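Local coordinates for flagella basal body P-ring formation protein FlgA (Salmonella typhimurium, PDB 3TEE), which takes part in assembly of the flagellar P-ring in the periplasm, probably as a chaperone for the ring protein FlgI or a modulator of P-ring assembly, at residues N31-C36 with R64-N69; L104-V109 with P129-M134; V141-R146 with M165-V170. All blocks are in the same frame, centred on the assembly; numbering follows the deposited sequence.

Contact 1 of 3, residues N31-C36 with R64-N69; sequences NLLPSC and RYLQVN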
loop_
_atom_site.group_PDB
_atom_site.type_symbol
_atom_site.label_atom_id
_atom_site.label_comp_id
_atom_site.label_asym_id
_atom_site.label_seq_id
_atom_site.Cartn_x
_atom_site.Cartn_y
_atom_site.Cartn_z
ATOM N N ASN A 31 -24.717 -24.160 -19.286
ATOM C CA ASN A 31 -24.321 -25.182 -20.257
ATOM C C ASN A 31 -22.794 -25.272 -20.357
ATOM O O ASN A 31 -22.262 -26.323 -20.728
ATOM C CB ASN A 31 -24.949 -24.918 -21.635
ATOM C CG ASN A 31 -26.461 -24.822 -21.624
ATOM O OD1 ASN A 31 -27.039 -23.775 -21.936
ATOM N ND2 ASN A 31 -27.138 -25.906 -21.255
ATOM N N LEU A 32 -22.089 -24.166 -20.014
ATOM C CA LEU A 32 -20.635 -24.139 -20.001
ATOM C C LEU A 32 -20.017 -24.453 -18.616
ATOM O O LEU A 32 -18.850 -24.146 -18.378
ATOM C CB LEU A 32 -20.033 -22.907 -20.702
ATOM C CG LEU A 32 -20.419 -21.508 -20.250
ATOM C CD1 LEU A 32 -19.435 -20.972 -19.219
ATOM C CD2 LEU A 32 -20.420 -20.561 -21.429
ATOM N N LEU A 33 -20.799 -25.105 -17.724
ATOM C CA LEU A 33 -20.326 -25.509 -16.398
ATOM C C LEU A 33 -19.456 -26.759 -16.511
ATOM O O LEU A 33 -19.694 -27.587 -17.405
ATOM C CB LEU A 33 -21.499 -25.803 -15.433
ATOM C CG LEU A 33 -22.256 -24.601 -14.852
ATOM C CD1 LEU A 33 -23.472 -25.083 -14.062
ATOM C CD2 LEU A 33 -21.356 -23.732 -13.953
ATOM N N PRO A 34 -18.454 -26.943 -15.618
ATOM C CA PRO A 34 -17.634 -28.176 -15.685
ATOM C C PRO A 34 -18.484 -29.438 -15.460
ATOM O O PRO A 34 -19.455 -29.389 -14.701
ATOM C CB PRO A 34 -16.620 -27.982 -14.561
ATOM C CG PRO A 34 -17.228 -26.986 -13.663
ATOM C CD PRO A 34 -18.001 -26.064 -14.523
ATOM N N SER A 35 -18.152 -30.540 -16.142
ATOM C CA SER A 35 -18.896 -31.807 -16.041
ATOM C C SER A 35 -18.418 -32.673 -14.889
ATOM O O SER A 35 -19.174 -33.531 -14.432
ATOM C CB SER A 35 -18.750 -32.614 -17.328
ATOM O OG SER A 35 -19.104 -31.843 -18.463
ATOM N N CYS A 36 -17.136 -32.548 -14.490
ATOM C CA CYS A 36 -16.611 -33.424 -13.451
ATOM C C CYS A 36 -17.136 -33.093 -12.058
ATOM O O CYS A 36 -17.674 -32.006 -11.826
ATOM C CB CYS A 36 -15.090 -33.485 -13.494
ATOM S SG CYS A 36 -14.292 -31.924 -13.050
ATOM N N ARG A 64 -13.183 -24.660 -18.600
ATOM C CA ARG A 64 -14.321 -23.735 -18.655
ATOM C C ARG A 64 -13.930 -22.379 -18.153
ATOM O O ARG A 64 -13.163 -22.296 -17.185
ATOM C CB ARG A 64 -15.497 -24.239 -17.789
ATOM C CG ARG A 64 -15.934 -25.693 -18.078
ATOM C CD ARG A 64 -16.422 -25.907 -19.502
ATOM N NE ARG A 64 -17.066 -27.212 -19.633
ATOM C CZ ARG A 64 -17.957 -27.520 -20.565
ATOM N NH1 ARG A 64 -18.303 -26.627 -21.483
ATOM N NH2 ARG A 64 -18.518 -28.721 -20.581
ATOM N N TYR A 65 -14.486 -21.315 -18.773
ATOM C CA TYR A 65 -14.286 -19.937 -18.326
ATOM C C TYR A 65 -15.613 -19.516 -17.721
ATOM O O TYR A 65 -16.582 -19.280 -18.453
ATOM C CB TYR A 65 -13.920 -18.982 -19.483
ATOM C CG TYR A 65 -12.611 -19.227 -20.201
ATOM C CD1 TYR A 65 -11.507 -19.746 -19.527
ATOM C CD2 TYR A 65 -12.439 -18.838 -21.526
ATOM C CE1 TYR A 65 -10.281 -19.932 -20.177
ATOM C CE2 TYR A 65 -11.213 -18.989 -22.175
ATOM C CZ TYR A 65 -10.140 -19.548 -21.499
ATOM O OH TYR A 65 -8.941 -19.725 -22.149
ATOM N N LEU A 66 -15.691 -19.494 -16.395
ATOM C CA LEU A 66 -16.928 -19.134 -15.722
ATOM C C LEU A 66 -16.935 -17.666 -15.353
ATOM O O LEU A 66 -15.896 -17.109 -15.002
ATOM C CB LEU A 66 -17.174 -20.004 -14.463
ATOM C CG LEU A 66 -17.022 -21.533 -14.603
ATOM C CD1 LEU A 66 -17.259 -22.202 -13.271
ATOM C CD2 LEU A 66 -17.985 -22.126 -15.676
ATOM N N GLN A 67 -18.100 -17.032 -15.451
ATOM C CA GLN A 67 -18.231 -15.643 -15.029
ATOM C C GLN A 67 -19.070 -15.693 -13.779
ATOM O O GLN A 67 -20.145 -16.295 -13.773
ATOM C CB GLN A 67 -18.905 -14.766 -16.093
ATOM C CG GLN A 67 -18.097 -14.602 -17.387
ATOM C CD GLN A 67 -18.855 -13.721 -18.348
ATOM O OE1 GLN A 67 -19.972 -14.041 -18.785
ATOM N NE2 GLN A 67 -18.301 -12.553 -18.623
ATOM N N VAL A 68 -18.536 -15.151 -12.684
ATOM C CA VAL A 68 -19.256 -15.182 -11.412
ATOM C C VAL A 68 -19.270 -13.776 -10.810
ATOM O O VAL A 68 -18.391 -12.968 -11.082
ATOM C CB VAL A 68 -18.700 -16.213 -10.369
ATOM C CG1 VAL A 68 -18.696 -17.647 -10.906
ATOM C CG2 VAL A 68 -17.313 -15.816 -9.873
ATOM N N ASN A 69 -20.237 -13.526 -9.970
ATOM C CA ASN A 69 -20.289 -12.313 -9.175
ATOM C C ASN A 69 -20.041 -12.768 -7.720
ATOM O O ASN A 69 -20.696 -13.686 -7.229
ATOM C CB ASN A 69 -21.631 -11.588 -9.300
ATOM C CG ASN A 69 -21.672 -10.377 -8.379
ATOM O OD1 ASN A 69 -22.201 -10.436 -7.277
ATOM N ND2 ASN A 69 -20.966 -9.321 -8.734
#

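Contact 2 of 3, residues L104-V109 with P129-M134; sequences LPPRTV and PVQLTM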
loop_
_atom_site.group_PDB
_atom_site.type_symbol
_atom_site.label_atom_id
_atom_site.label_comp_id
_atom_site.label_asym_id
_atom_site.label_seq_id
_atom_site.Cartn_x
_atom_site.Cartn_y
_atom_site.Cartn_z
ATOM N N LEU A 104 -16.760 -1.137 -2.955
ATOM C CA LEU A 104 -15.846 -0.089 -2.531
ATOM C C LEU A 104 -15.160 0.606 -3.710
ATOM O O LEU A 104 -14.884 -0.049 -4.729
ATOM C CB LEU A 104 -14.762 -0.670 -1.611
ATOM C CG LEU A 104 -15.175 -1.061 -0.196
ATOM C CD1 LEU A 104 -13.986 -1.692 0.513
ATOM C CD2 LEU A 104 -15.682 0.216 0.609
ATOM N N PRO A 105 -14.758 1.891 -3.538
ATOM C CA PRO A 105 -13.988 2.572 -4.615
ATOM C C PRO A 105 -12.595 1.958 -4.793
ATOM O O PRO A 105 -12.144 1.247 -3.887
ATOM C CB PRO A 105 -13.937 4.044 -4.163
ATOM C CG PRO A 105 -14.176 4.019 -2.703
ATOM C CD PRO A 105 -14.994 2.780 -2.383
ATOM N N PRO A 106 -11.884 2.207 -5.936
ATOM C CA PRO A 106 -10.568 1.579 -6.147
ATOM C C PRO A 106 -9.530 1.821 -5.073
ATOM O O PRO A 106 -9.427 2.932 -4.551
ATOM C CB PRO A 106 -10.101 2.182 -7.483
ATOM C CG PRO A 106 -11.336 2.524 -8.188
ATOM C CD PRO A 106 -12.269 3.014 -7.115
ATOM N N ARG A 107 -8.754 0.774 -4.759
ATOM C CA ARG A 107 -7.658 0.811 -3.793
ATOM C C ARG A 107 -8.069 1.338 -2.394
ATOM O O ARG A 107 -7.353 2.145 -1.799
ATOM C CB ARG A 107 -6.447 1.585 -4.358
ATOM C CG ARG A 107 -5.726 0.852 -5.504
ATOM C CD ARG A 107 -4.698 1.748 -6.170
ATOM N NE ARG A 107 -3.463 1.850 -5.390
ATOM C CZ ARG A 107 -2.655 2.906 -5.397
ATOM N NH1 ARG A 107 -2.953 3.975 -6.127
ATOM N NH2 ARG A 107 -1.553 2.910 -4.659
ATOM N N THR A 108 -9.221 0.879 -1.885
ATOM C CA THR A 108 -9.646 1.247 -0.532
ATOM C C THR A 108 -8.748 0.450 0.406
ATOM O O THR A 108 -8.543 -0.756 0.195
ATOM C CB THR A 108 -11.140 0.917 -0.288
ATOM O OG1 THR A 108 -11.932 1.729 -1.147
ATOM C CG2 THR A 108 -11.569 1.146 1.181
ATOM N N VAL A 109 -8.240 1.111 1.452
ATOM C CA VAL A 109 -7.426 0.461 2.471
ATOM C C VAL A 109 -8.322 -0.507 3.266
ATOM O O VAL A 109 -9.406 -0.122 3.709
ATOM C CB VAL A 109 -6.719 1.492 3.393
ATOM C CG1 VAL A 109 -5.937 0.781 4.494
ATOM C CG2 VAL A 109 -5.798 2.412 2.591
ATOM N N PRO A 129 -14.645 6.069 2.351
ATOM C CA PRO A 129 -13.624 5.008 2.412
ATOM C C PRO A 129 -12.249 5.631 2.142
ATOM O O PRO A 129 -12.117 6.550 1.302
ATOM C CB PRO A 129 -14.023 4.061 1.264
ATOM C CG PRO A 129 -15.464 4.369 0.986
ATOM C CD PRO A 129 -15.559 5.860 1.208
ATOM N N VAL A 130 -11.242 5.190 2.894
ATOM C CA VAL A 130 -9.885 5.711 2.750
ATOM C C VAL A 130 -9.212 4.971 1.591
ATOM O O VAL A 130 -8.988 3.754 1.677
ATOM C CB VAL A 130 -9.071 5.624 4.066
ATOM C CG1 VAL A 130 -7.604 6.020 3.845
ATOM C CG2 VAL A 130 -9.707 6.488 5.164
ATOM N N GLN A 131 -8.925 5.695 0.510
ATOM C CA GLN A 131 -8.232 5.120 -0.656
ATOM C C GLN A 131 -6.761 5.483 -0.630
ATOM O O GLN A 131 -6.404 6.551 -0.135
ATOM C CB GLN A 131 -8.865 5.579 -1.965
ATOM C CG GLN A 131 -10.305 5.104 -2.150
ATOM C CD GLN A 131 -10.923 5.859 -3.300
ATOM O OE1 GLN A 131 -11.603 6.869 -3.107
ATOM N NE2 GLN A 131 -10.684 5.399 -4.525
ATOM N N LEU A 132 -5.898 4.588 -1.138
ATOM C CA LEU A 132 -4.437 4.817 -1.222
ATOM C C LEU A 132 -4.080 6.100 -2.004
ATOM O O LEU A 132 -3.132 6.792 -1.638
ATOM C CB LEU A 132 -3.713 3.587 -1.801
ATOM C CG LEU A 132 -3.669 2.332 -0.915
ATOM C CD1 LEU A 132 -3.103 1.157 -1.684
ATOM C CD2 LEU A 132 -2.819 2.557 0.336
ATOM N N THR A 133 -4.889 6.459 -3.015
ATOM C CA THR A 133 -4.712 7.700 -3.790
ATOM C C THR A 133 -4.984 8.982 -2.977
ATOM O O THR A 133 -4.599 10.059 -3.427
ATOM C CB THR A 133 -5.586 7.680 -5.055
ATOM O OG1 THR A 133 -6.931 7.315 -4.712
ATOM C CG2 THR A 133 -5.036 6.755 -6.133
ATOM N N MET A 134 -5.663 8.885 -1.807
ATOM C CA MET A 134 -6.017 10.058 -0.984
ATOM C C MET A 134 -4.942 10.368 0.032
ATOM O O MET A 134 -5.042 11.375 0.732
ATOM C CB MET A 134 -7.303 9.801 -0.164
ATOM C CG MET A 134 -8.580 9.732 -0.934
ATOM S SD MET A 134 -9.875 8.936 0.112
ATOM C CE MET A 134 -11.258 9.392 -0.864
HETATM O O HOH W 1 -7.654 4.932 -6.347
#

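Contact 3 of 3, residues V141-R146 with M165-V170; sequences VKAGQR and MNNAAV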
loop_
_atom_site.group_PDB
_atom_site.type_symbol
_atom_site.label_atom_id
_atom_site.label_comp_id
_atom_site.label_asym_id
_atom_site.label_seq_id
_atom_site.Cartn_x
_atom_site.Cartn_y
_atom_site.Cartn_z
ATOM N N VAL A 141 11.416 13.989 7.244
ATOM C CA VAL A 141 12.244 15.167 7.067
ATOM C C VAL A 141 11.398 16.223 6.352
ATOM O O VAL A 141 10.759 15.920 5.345
ATOM C CB VAL A 141 13.547 14.772 6.305
ATOM C CG1 VAL A 141 14.184 15.953 5.607
ATOM C CG2 VAL A 141 14.541 14.088 7.237
ATOM N N LYS A 142 11.367 17.442 6.893
ATOM C CA LYS A 142 10.618 18.550 6.293
ATOM C C LYS A 142 11.554 19.625 5.757
ATOM O O LYS A 142 12.609 19.835 6.336
ATOM C CB LYS A 142 9.620 19.160 7.297
ATOM C CG LYS A 142 8.535 18.168 7.747
ATOM C CD LYS A 142 7.706 18.724 8.893
ATOM C CE LYS A 142 6.687 17.714 9.372
ATOM N NZ LYS A 142 6.016 18.154 10.623
ATOM N N ALA A 143 11.167 20.308 4.661
ATOM C CA ALA A 143 11.950 21.387 4.065
ATOM C C ALA A 143 12.256 22.473 5.119
ATOM O O ALA A 143 11.359 22.878 5.863
ATOM C CB ALA A 143 11.198 21.978 2.885
ATOM N N GLY A 144 13.530 22.852 5.230
ATOM C CA GLY A 144 13.997 23.866 6.173
ATOM C C GLY A 144 14.509 23.320 7.495
ATOM O O GLY A 144 15.136 24.049 8.268
ATOM N N GLN A 145 14.279 22.033 7.746
ATOM C CA GLN A 145 14.686 21.339 8.965
ATOM C C GLN A 145 16.184 21.072 8.990
ATOM O O GLN A 145 16.754 20.699 7.965
ATOM C CB GLN A 145 13.951 19.998 9.035
ATOM C CG GLN A 145 13.829 19.365 10.401
ATOM C CD GLN A 145 12.736 18.324 10.340
ATOM O OE1 GLN A 145 12.947 17.190 9.900
ATOM N NE2 GLN A 145 11.526 18.711 10.723
ATOM N N ARG A 146 16.799 21.196 10.183
ATOM C CA ARG A 146 18.200 20.872 10.420
ATOM C C ARG A 146 18.265 19.351 10.413
ATOM O O ARG A 146 17.458 18.697 11.081
ATOM C CB ARG A 146 18.672 21.444 11.767
ATOM C CG ARG A 146 20.138 21.152 12.094
ATOM C CD ARG A 146 20.606 21.884 13.337
ATOM N NE ARG A 146 21.826 21.295 13.893
ATOM C CZ ARG A 146 21.846 20.387 14.865
ATOM N NH1 ARG A 146 20.712 19.949 15.399
ATOM N NH2 ARG A 146 23.000 19.909 15.310
ATOM N N MET A 165 16.256 20.450 2.052
ATOM C CA MET A 165 15.704 21.356 1.050
ATOM C C MET A 165 14.305 20.928 0.581
ATOM O O MET A 165 13.589 21.732 -0.005
ATOM C CB MET A 165 16.664 21.455 -0.124
ATOM C CG MET A 165 17.955 22.141 0.259
ATOM S SD MET A 165 18.959 22.310 -1.192
ATOM C CE MET A 165 18.173 23.721 -1.964
ATOM N N ASN A 166 13.921 19.674 0.848
ATOM C CA ASN A 166 12.626 19.147 0.430
ATOM C C ASN A 166 12.017 18.253 1.517
ATOM O O ASN A 166 12.713 17.813 2.439
ATOM C CB ASN A 166 12.774 18.380 -0.909
ATOM C CG ASN A 166 13.626 17.124 -0.812
ATOM O OD1 ASN A 166 14.823 17.174 -0.547
ATOM N ND2 ASN A 166 13.032 15.964 -1.002
ATOM N N ASN A 167 10.708 17.979 1.394
ATOM C CA ASN A 167 9.990 17.095 2.307
ATOM C C ASN A 167 10.253 15.691 1.862
ATOM O O ASN A 167 10.313 15.427 0.658
ATOM C CB ASN A 167 8.483 17.378 2.257
ATOM C CG ASN A 167 8.124 18.757 2.731
ATOM O OD1 ASN A 167 8.556 19.199 3.799
ATOM N ND2 ASN A 167 7.320 19.465 1.944
ATOM N N ALA A 168 10.476 14.784 2.820
ATOM C CA ALA A 168 10.760 13.404 2.465
ATOM C C ALA A 168 10.374 12.463 3.565
ATOM O O ALA A 168 10.633 12.732 4.738
ATOM C CB ALA A 168 12.240 13.227 2.112
ATOM N N ALA A 169 9.766 11.343 3.175
ATOM C CA ALA A 169 9.384 10.256 4.075
ATOM C C ALA A 169 10.608 9.348 4.237
ATOM O O ALA A 169 11.593 9.515 3.504
ATOM C CB ALA A 169 8.230 9.459 3.458
ATOM N N VAL A 170 10.546 8.383 5.186
ATOM C CA VAL A 170 11.577 7.359 5.410
ATOM C C VAL A 170 11.740 6.611 4.075
ATOM O O VAL A 170 10.745 6.399 3.369
ATOM C CB VAL A 170 11.203 6.406 6.585
ATOM C CG1 VAL A 170 12.197 5.247 6.726
ATOM C CG2 VAL A 170 11.089 7.171 7.906
#

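Contact 1 of 3, residues N31-C36 with R64-N69
The guanidinium of R64 has the carbonyl oxygen of L33 over one face, 3.1 Å above the plane and displaced from the centre of the group. At its edge, in the plane, lies the hydroxyl of S35, with OG 3.8 Å from NH2 of R64. The contact joins the loop between strands 21-26 and 40-42 to the start of the long strand 62-79, in the antiparallel sheet of the N-terminal part of FlgA. No hydrogen bond crosses it. L33 O and R64 NE come within 3.5 Å, but the angle is poor. The strongest polar partner of both R64 and S35 is E62: it makes a salt bridge with NE of R64 and accepts a hydrogen bond from OG of S35. One carboxylate therefore holds the arginine and the serine of the loop together.

The R64 chain bends at its second torsion (chi2 -61°). Its methylenes run over the peptide of L32, and CD lies 3.2 Å from O of L32. CG of R64 packs on the proline ring of P34. Beside it, CD2 of L66 gathers three apolar partners: CD1 of L32, CD2 of L33 and CD of P34. The side chains of L32 and L66 lie antiparallel, side against side; L33 comes in roughly perpendicular to L66. L33 and P34 also touch I3 of helix 2-14. C36, further along the same loop, is disulfide-bonded to C59 on strand 53-59. CD1 of L32 also approaches the backbone of Y65, 3.4 Å from its O.

Contact 2 of 3, residues L104-V109 with P129-M134
A type II beta turn, P105 to T108, is docked here on the segment that leads into strand 135-137. A single beta bridge pairs T108 with Q131. Two backbone hydrogen bonds frame it: V109 N to V130 O at 2.8 Å, and L132 N to R107 O at 2.9 Å.

The side chain of Q131 adds a third bond. It is extended beyond CG and lies alongside P106, pointing the same way. NE2 donates to P106 O over 2.8 Å, in the carbonyl plane and on a lone pair, with the N-H...O angle at 165°. The oxygen also lies close to the amide plane of Q131. This bond and the packing of CB of P105, 3.5 Å from NE2 of Q131, limit how the amide can rotate. A water also donates to P106 O and links it to OG1 of T133. Within the turn, OG1 of T108 donates to P105 O from above the carbonyl plane.

R107 bends at its third torsion (chi3 79°) and crosses L132 at about a right angle. One face of its guanidinium lies over CB of L132, 3.6 Å from the plane, and NH1 approaches CG2 of T133. Apolar contacts lie at both ends: P105 CD meets P129 CG at 3.8 Å, the two side chains crossing at roughly ninety degrees, and CG2 of V109 meets CD2 of L132 at 3.7 Å.

Residues 132-134 form a short 3-10 segment that leads into strand 135-137. V109 and V130 both pack on V77 of strand 62-79 and share backbone bonds with it, while L104 touches Y76 of the same strand.

Contact 3 of 3, residues V141-R146 with M165-V170
V141 and A168 exchange two backbone hydrogen bonds. V141 N donates to A168 O over 2.9 Å. A168 N donates to V141 O over 2.8 Å. A third bond uses a side chain: A143 N donates to OD1 of N167 over 3.0 Å. This donor sits well above the plane of the N167 amide, 45° out of it, and not on a lone pair. The first torsion of N167 (chi1 -64°) sends the side chain toward the K142-A143 turn, and the second (chi2 -50°) turns OD1 to A143 N. OD1 also lies against CA of K142 and touches CB of both K142 and A143. CA of N167 makes a CA-H...O contact with V141 O.

The V141-A168 pair is a single antiparallel, hydrogen-bonded beta bridge, formed just before strand 146-152 begins. A type II beta turn, K142 to Q145, follows it directly. G144 sits in this turn with a positive phi, where a CB would jam against the carbonyl O of A143. The turn is closed by Q145 N donating to K142 O, and Q145 OE1 takes a weak bond from K142 N.

Packing across the contact is light. CB of A143 meets M165 O at 3.8 Å, and CG1 of V141 lies 4.0 Å from N166 O. That carbonyl is buried by the contact and has no hydrogen-bond partner in the model. The CB of N166 points away from the turn, and its OD1 accepts a hydrogen bond from the backbone N of R175. V141 and A168 both rest on V188 of strand 183-188, and N167 touches W139.

From the N terminus the three contacts follow one another in series; none overlaps or encloses another. Contact 1 closes the excursion from the loop after strand 21-26 through strands 40-42 and 53-59 to strand 62-79. Contact 2 comes next. It closes the segment around strand 118-120 and lies against the later part of strand 62-79, so that one long strand serves both contacts. Contact 3 closes the hairpin of strands 146-152 and 157-164 in the C-terminal five-stranded sheet. The centres of contacts 1 and 3 are about 55 Å apart, on opposite sides of the chain's centre. Contact 2 lies between, its centre about 32 Å and 27 Å from theirs, consistent with the extended shape of this open-form structure.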